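PDB 6QQL: glutamine cyclotransferase from Porphyromonas gingivalis W83, which probably catalyses the cyclisation of N-terminal glutamine residues of peptides to pyroglutamate, as a zinc-binding member of the M28 peptidase family. Local coordinates for residues Phe28-Ala33 with Val140-Arg146; Arg112-Gln117 with Asp167-Tyr171; Tyr193-Ala197 with Leu260-Cys264. One frame throughout, in Å; residues are numbered along the deposited sequence.

Contact 1: Phe28-Ala33 with Val140-Arg146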
# COMPACT_ATOMS: atom_id res chain seq x y z
N PHE A 28 11.86 11.36 -7.43
CA PHE A 28 11.01 10.22 -7.71
C PHE A 28 10.63 10.18 -9.19
O PHE A 28 10.15 11.17 -9.74
CB PHE A 28 9.78 10.30 -6.83
CG PHE A 28 8.79 9.21 -7.05
CD1 PHE A 28 7.82 9.33 -8.03
CD2 PHE A 28 8.76 8.11 -6.19
CE1 PHE A 28 6.87 8.34 -8.20
CE2 PHE A 28 7.79 7.11 -6.33
CZ PHE A 28 6.85 7.22 -7.34
N SER A 29 10.78 9.02 -9.81
CA SER A 29 10.42 8.86 -11.21
C SER A 29 9.07 8.16 -11.29
O SER A 29 8.93 7.01 -10.86
CB SER A 29 11.45 8.05 -11.98
OG SER A 29 10.79 7.49 -13.11
N ALA A 30 8.07 8.88 -11.79
CA ALA A 30 6.77 8.25 -11.96
C ALA A 30 6.76 7.26 -13.13
O ALA A 30 5.98 6.29 -13.11
CB ALA A 30 5.70 9.33 -12.13
N ASP A 31 7.61 7.47 -14.14
CA ASP A 31 7.65 6.52 -15.25
C ASP A 31 8.05 5.14 -14.76
O ASP A 31 7.41 4.13 -15.10
CB ASP A 31 8.60 6.98 -16.35
CG ASP A 31 8.02 8.07 -17.20
OD1 ASP A 31 6.77 8.11 -17.36
OD2 ASP A 31 8.82 8.85 -17.77
N SER A 32 9.09 5.08 -13.94
CA SER A 32 9.47 3.83 -13.28
C SER A 32 8.30 3.28 -12.45
O SER A 32 7.94 2.10 -12.58
CB SER A 32 10.70 4.07 -12.41
OG SER A 32 10.92 2.99 -11.51
N ALA A 33 7.71 4.12 -11.59
CA ALA A 33 6.59 3.66 -10.78
C ALA A 33 5.46 3.12 -11.66
O ALA A 33 4.87 2.08 -11.33
CB ALA A 33 6.07 4.79 -9.89
N VAL A 140 4.62 2.33 -6.32
CA VAL A 140 5.30 3.48 -5.74
C VAL A 140 6.39 3.02 -4.78
O VAL A 140 7.56 3.40 -4.90
CB VAL A 140 4.30 4.43 -5.07
CG1 VAL A 140 5.03 5.56 -4.36
CG2 VAL A 140 3.35 5.00 -6.10
N LEU A 141 6.04 2.13 -3.85
CA LEU A 141 7.02 1.68 -2.86
C LEU A 141 8.16 0.89 -3.50
O LEU A 141 9.27 0.86 -2.96
CB LEU A 141 6.30 0.86 -1.79
CG LEU A 141 5.33 1.69 -0.94
CD1 LEU A 141 4.66 0.83 0.12
CD2 LEU A 141 6.00 2.92 -0.32
N LEU A 142 7.92 0.25 -4.65
CA LEU A 142 9.03 -0.30 -5.43
C LEU A 142 9.98 0.80 -5.89
O LEU A 142 11.20 0.66 -5.80
CB LEU A 142 8.50 -1.04 -6.65
CG LEU A 142 7.95 -2.44 -6.45
CD1 LEU A 142 7.39 -2.88 -7.78
CD2 LEU A 142 8.99 -3.42 -5.89
N GLU A 143 9.43 1.89 -6.44
CA GLU A 143 10.31 2.93 -6.96
C GLU A 143 11.01 3.67 -5.83
O GLU A 143 12.17 4.07 -5.98
CB GLU A 143 9.54 3.90 -7.86
CG GLU A 143 10.18 5.29 -8.04
CD GLU A 143 11.48 5.33 -8.84
OE1 GLU A 143 12.01 4.26 -9.25
OE2 GLU A 143 11.94 6.46 -9.11
N ILE A 144 10.34 3.81 -4.68
CA ILE A 144 11.05 4.34 -3.51
C ILE A 144 12.18 3.40 -3.12
O ILE A 144 13.32 3.83 -2.90
CB ILE A 144 10.07 4.60 -2.35
CG1 ILE A 144 9.10 5.72 -2.77
CG2 ILE A 144 10.83 4.97 -1.07
CD1 ILE A 144 8.05 6.04 -1.76
N ALA A 145 11.88 2.10 -3.07
CA ALA A 145 12.91 1.13 -2.72
C ALA A 145 14.15 1.30 -3.59
O ALA A 145 15.27 1.35 -3.09
CB ALA A 145 12.36 -0.29 -2.85
N ARG A 146 13.96 1.46 -4.91
CA ARG A 146 15.11 1.61 -5.79
C ARG A 146 15.94 2.83 -5.40
O ARG A 146 17.17 2.74 -5.26
CB ARG A 146 14.67 1.70 -7.25
CG ARG A 146 15.84 1.80 -8.21
CD ARG A 146 15.40 1.78 -9.66
NE ARG A 146 14.44 2.83 -9.97
CZ ARG A 146 14.78 4.03 -10.44
NH1 ARG A 146 16.05 4.33 -10.66
NH2 ARG A 146 13.83 4.92 -10.71
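Polar and charged contacts centre on E143, a carboxylate facing the start of helix 30-42. S29 N donates to E143 OE2 (2.9 Å) and S32 OG to E143 OE1 (2.8 Å), so both oxygens meet the incoming segment. A serine suits the N-cap position because its short side chain can reach an N-H of the helix's first turn: S29 OG accepts from S32 N at 3.1 Å. One turn beyond E143, R146 balances the charge through a very short salt bridge, R146 NH2 to E143 OE1 at 2.4 Å.

Apolar contacts lie beneath. The F28 ring takes E143 CG over its face, a CH-pi contact 3.9 Å from the ring centroid, and its CE2 packs 3.7 Å from V140 CG1 and 4.0 Å from I144 CG1. A33, small enough for close approach, sets CB 4.1 Å from E143 CB. F28 also belongs to a Mg(2+) site with D26, D298 and E302, empty here. Altogether this is the capped N-terminus of helix 30-42 docked on helix 131-149, among the helices of an alpha/beta fold.

Contact 2: Arg112-Gln117 with Asp167-Tyr171. With ZN (zinc ion), chain C.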
# COMPACT_ATOMS: atom_id res chain seq x y z
N ARG A 112 -8.20 -8.66 -5.04
CA ARG A 112 -9.49 -9.24 -4.71
C ARG A 112 -9.92 -10.19 -5.83
O ARG A 112 -9.72 -9.89 -7.01
CB ARG A 112 -10.53 -8.13 -4.52
CG ARG A 112 -11.93 -8.64 -4.19
CD ARG A 112 -12.69 -7.61 -3.39
NE ARG A 112 -14.00 -8.05 -2.91
CZ ARG A 112 -14.18 -8.84 -1.85
NH1 ARG A 112 -13.13 -9.30 -1.18
NH2 ARG A 112 -15.41 -9.17 -1.47
N PRO A 113 -10.48 -11.36 -5.50
CA PRO A 113 -10.74 -12.39 -6.52
C PRO A 113 -11.90 -12.09 -7.45
O PRO A 113 -12.14 -12.87 -8.38
CB PRO A 113 -11.06 -13.63 -5.67
CG PRO A 113 -10.57 -13.34 -4.31
CD PRO A 113 -10.74 -11.87 -4.14
N VAL A 114 -12.62 -11.00 -7.22
CA VAL A 114 -13.87 -10.71 -7.92
C VAL A 114 -14.07 -9.22 -7.98
O VAL A 114 -13.72 -8.49 -7.05
CB VAL A 114 -15.07 -11.35 -7.20
CG1 VAL A 114 -15.20 -12.80 -7.58
CG2 VAL A 114 -14.86 -11.20 -5.70
N CYS A 115 -14.65 -8.75 -9.10
CA CYS A 115 -15.18 -7.39 -9.18
C CYS A 115 -16.64 -7.41 -8.73
O CYS A 115 -17.58 -7.35 -9.52
CB CYS A 115 -14.98 -6.81 -10.58
SG CYS A 115 -15.12 -7.89 -12.05
N ASP A 116 -16.82 -7.49 -7.40
CA ASP A 116 -18.12 -7.52 -6.74
C ASP A 116 -18.97 -6.29 -6.99
O ASP A 116 -20.17 -6.30 -6.68
CB ASP A 116 -17.95 -7.56 -5.24
CG ASP A 116 -17.05 -8.62 -4.83
OD1 ASP A 116 -17.40 -9.78 -5.08
OD2 ASP A 116 -15.98 -8.27 -4.29
N GLN A 117 -18.36 -5.19 -7.43
CA GLN A 117 -19.03 -3.92 -7.55
C GLN A 117 -19.07 -3.45 -9.00
O GLN A 117 -19.17 -2.24 -9.25
CB GLN A 117 -18.32 -2.89 -6.68
CG GLN A 117 -17.95 -3.39 -5.29
CD GLN A 117 -19.01 -3.09 -4.27
OE1 GLN A 117 -19.64 -2.04 -4.31
NE2 GLN A 117 -19.23 -4.02 -3.36
N ASP A 167 -7.55 -8.03 0.77
CA ASP A 167 -8.81 -7.83 0.05
C ASP A 167 -9.64 -9.11 -0.13
O ASP A 167 -10.44 -9.18 -1.06
CB ASP A 167 -8.54 -7.21 -1.32
CG ASP A 167 -9.12 -5.80 -1.48
OD1 ASP A 167 -10.09 -5.42 -0.79
OD2 ASP A 167 -8.60 -5.06 -2.34
N TYR A 168 -9.46 -10.13 0.72
CA TYR A 168 -10.21 -11.38 0.53
C TYR A 168 -11.53 -11.42 1.30
O TYR A 168 -12.33 -12.33 1.06
CB TYR A 168 -9.37 -12.60 0.93
CG TYR A 168 -9.66 -13.88 0.14
CD1 TYR A 168 -9.05 -14.11 -1.10
CD2 TYR A 168 -10.52 -14.86 0.63
CE1 TYR A 168 -9.30 -15.28 -1.83
CE2 TYR A 168 -10.78 -16.04 -0.09
CZ TYR A 168 -10.16 -16.24 -1.32
OH TYR A 168 -10.42 -17.40 -2.02
N GLY A 169 -11.76 -10.48 2.20
CA GLY A 169 -12.91 -10.54 3.08
C GLY A 169 -14.25 -10.39 2.36
O GLY A 169 -14.35 -10.37 1.13
N SER A 170 -15.30 -10.34 3.18
CA SER A 170 -16.65 -10.02 2.73
C SER A 170 -17.11 -8.72 3.37
O SER A 170 -16.56 -8.26 4.38
CB SER A 170 -17.64 -11.14 3.07
OG SER A 170 -17.72 -11.30 4.46
N TYR A 171 -18.15 -8.14 2.79
CA TYR A 171 -18.50 -6.79 3.20
C TYR A 171 -19.15 -6.74 4.58
O TYR A 171 -18.94 -5.78 5.32
CB TYR A 171 -19.37 -6.16 2.12
CG TYR A 171 -18.59 -6.01 0.83
CD1 TYR A 171 -17.50 -5.13 0.74
CD2 TYR A 171 -18.94 -6.72 -0.30
CE1 TYR A 171 -16.78 -4.99 -0.44
CE2 TYR A 171 -18.23 -6.58 -1.49
CZ TYR A 171 -17.15 -5.72 -1.55
OH TYR A 171 -16.47 -5.59 -2.74
ZN ZN C . -9.80 -3.79 -2.46
O HOH W 1 -7.12 -5.84 -5.18
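Here two loops meet beside the zinc site of an M28-type alpha/beta fold. Segment 112-117 lies in the loop after strand 102-108, and the loop after strand 157-163 holds segment 167-171. D167 opens the second segment and binds the zinc ion with both oxygens, OD2 at 1.8 Å and OD1 at 2.4 Å; D133, from the start of helix 131-149, and H283, from elsewhere in the chain, complete the protein ligands. Its CB lies 3.9 Å from R112 CB, and a water accepting from R112 N at 3.0 Å sits 3.3 Å from D167 OD2. The D167 backbone works too, its O accepting from R112 NH1 at 2.7 Å.

Y168 points its CB away, yet its ring comes back to P113: CE1 is 3.4 Å from P113 CG, the proline's rigid ring giving the aromatic a firm apolar surface. G169 O accepts from both R112 NH1 (2.8 Å) and R112 NH2 (3.1 Å). Arginine suits this spot because one planar guanidinium can hold two carbonyls of a loop lacking regular secondary structure. S170 turns its side chain away, and its N bonds to S176. Y171 then brings its ring back across the gap: its OH hydrogen-bonds to H283, linking it to a zinc ligand, while Q117 NE2 lies 3.2 Å from Y171 CZ. Close to that hydroxyl, D116 neutralises the arginine from within its own loop, with R112 NE only 2.4 Å from D116 OD2.

Contact 3: Tyr193-Ala197 with Leu260-Cys264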
# COMPACT_ATOMS: atom_id res chain seq x y z
N TYR A 193 9.42 -5.35 17.44
CA TYR A 193 9.56 -4.44 16.31
C TYR A 193 8.96 -3.08 16.66
O TYR A 193 7.91 -3.01 17.30
CB TYR A 193 8.88 -5.01 15.06
CG TYR A 193 8.86 -4.01 13.91
CD1 TYR A 193 7.82 -3.10 13.77
CD2 TYR A 193 9.89 -3.96 13.00
CE1 TYR A 193 7.81 -2.18 12.75
CE2 TYR A 193 9.89 -3.04 11.98
CZ TYR A 193 8.84 -2.15 11.85
OH TYR A 193 8.84 -1.22 10.82
N LYS A 194 9.62 -2.01 16.23
CA LYS A 194 9.06 -0.68 16.44
C LYS A 194 9.47 0.23 15.29
O LYS A 194 10.54 0.07 14.69
CB LYS A 194 9.49 -0.04 17.77
CG LYS A 194 8.42 0.89 18.33
CD LYS A 194 8.67 2.40 18.28
CE LYS A 194 7.33 3.12 18.60
NZ LYS A 194 7.32 4.59 18.32
N ALA A 195 8.61 1.19 14.96
CA ALA A 195 8.96 2.19 13.97
C ALA A 195 8.40 3.52 14.45
O ALA A 195 7.41 3.55 15.18
CB ALA A 195 8.42 1.87 12.57
N GLU A 196 9.07 4.61 14.07
CA GLU A 196 8.62 5.90 14.58
C GLU A 196 7.29 6.30 13.93
O GLU A 196 6.41 6.84 14.60
CB GLU A 196 9.70 6.96 14.36
CG GLU A 196 10.96 6.74 15.16
CD GLU A 196 10.68 6.41 16.61
OE1 GLU A 196 11.15 5.35 17.08
OE2 GLU A 196 9.98 7.20 17.28
N ALA A 197 7.12 5.99 12.65
CA ALA A 197 5.90 6.38 11.95
C ALA A 197 5.64 5.39 10.82
O ALA A 197 6.57 4.84 10.23
CB ALA A 197 6.01 7.80 11.43
N LEU A 260 0.80 -2.76 17.29
CA LEU A 260 2.19 -2.35 17.39
C LEU A 260 2.37 -0.94 17.95
O LEU A 260 3.52 -0.52 18.15
CB LEU A 260 2.88 -2.47 16.04
CG LEU A 260 3.21 -3.91 15.65
CD1 LEU A 260 3.96 -3.94 14.32
CD2 LEU A 260 4.02 -4.60 16.74
N GLY A 261 1.30 -0.18 18.17
CA GLY A 261 1.44 1.14 18.73
C GLY A 261 2.09 2.12 17.81
O GLY A 261 2.54 3.18 18.26
N ILE A 262 2.21 1.80 16.53
CA ILE A 262 2.89 2.74 15.64
C ILE A 262 1.88 3.72 15.04
O ILE A 262 0.86 3.30 14.46
CB ILE A 262 3.67 1.97 14.56
CG1 ILE A 262 4.54 0.91 15.24
CG2 ILE A 262 4.47 2.94 13.69
CD1 ILE A 262 5.38 0.09 14.29
N PRO A 263 2.12 5.03 15.15
CA PRO A 263 1.24 6.00 14.49
C PRO A 263 1.35 5.88 12.98
O PRO A 263 2.43 6.06 12.41
CB PRO A 263 1.75 7.35 15.00
CG PRO A 263 3.15 7.10 15.33
CD PRO A 263 3.23 5.68 15.86
N CYS A 264 0.24 5.54 12.33
CA CYS A 264 0.21 5.32 10.89
C CYS A 264 -0.84 6.20 10.23
O CYS A 264 -1.83 6.60 10.86
CB CYS A 264 -0.07 3.84 10.58
SG CYS A 264 1.15 2.72 11.34
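Two backbone runs travel side by side, 12° apart in direction, into the neighbouring parallel strands 197-202 and 264-268; the chain between them makes a beta-alpha-beta crossover, returning through helix 253-260. The chief bump is I262. Its branched side chain fills the hollow left by Y193 and the small A195: CD1 reaches the edge of the tyrosine ring, 3.7 Å from Y193 CE1, and lies 3.9 Å from A195 CB, while CG2 settles 3.4 Å from A195 O. Alanine's lone methyl leaves room for I262 CD1.

L260, at the end of the helix, points toward the other segment and extends the apolar wall, its CD1 4.0 Å from Y193 CD1. G261 then turns the chain with a positive phi of 69°, a conformation easy for a residue without a CB. Although Y193 packs here through ring carbons, its hydroxyl bonds to D159, outside the pair. P263 is the second bump, a compact, puckered ring with CG 3.4 Å from E196 O, and having no N-H it makes no donor demand at this point. At the pair A197 and P263, whose CA atoms are 5.3 Å apart, A197 CA makes a CA-H...O contact with P263 O at 3.5 Å.

Contact 1 is the buried one, joining two helices; contacts 2 and 3 are only partly buried and are made by loop residues around the central sheet. Contacts 2 and 3 mark different ends of parallel strands: contact 2 follows strands 102-108 and 157-163, whereas contact 3 leads into strands 197-202 and 264-268. Helix 131-149 relates contacts 1 and 2, since it carries both the E143 region and the zinc ligand D133, yet the two contacts lie on opposite sides of the chain's centre, about 27 Å between centres. Chemistry follows place: charged side chains gripping backbone in contacts 1 and 2, metal coordination in contact 2 alone, and mainly apolar fit, without cross-segment hydrogen bonds, in contact 3.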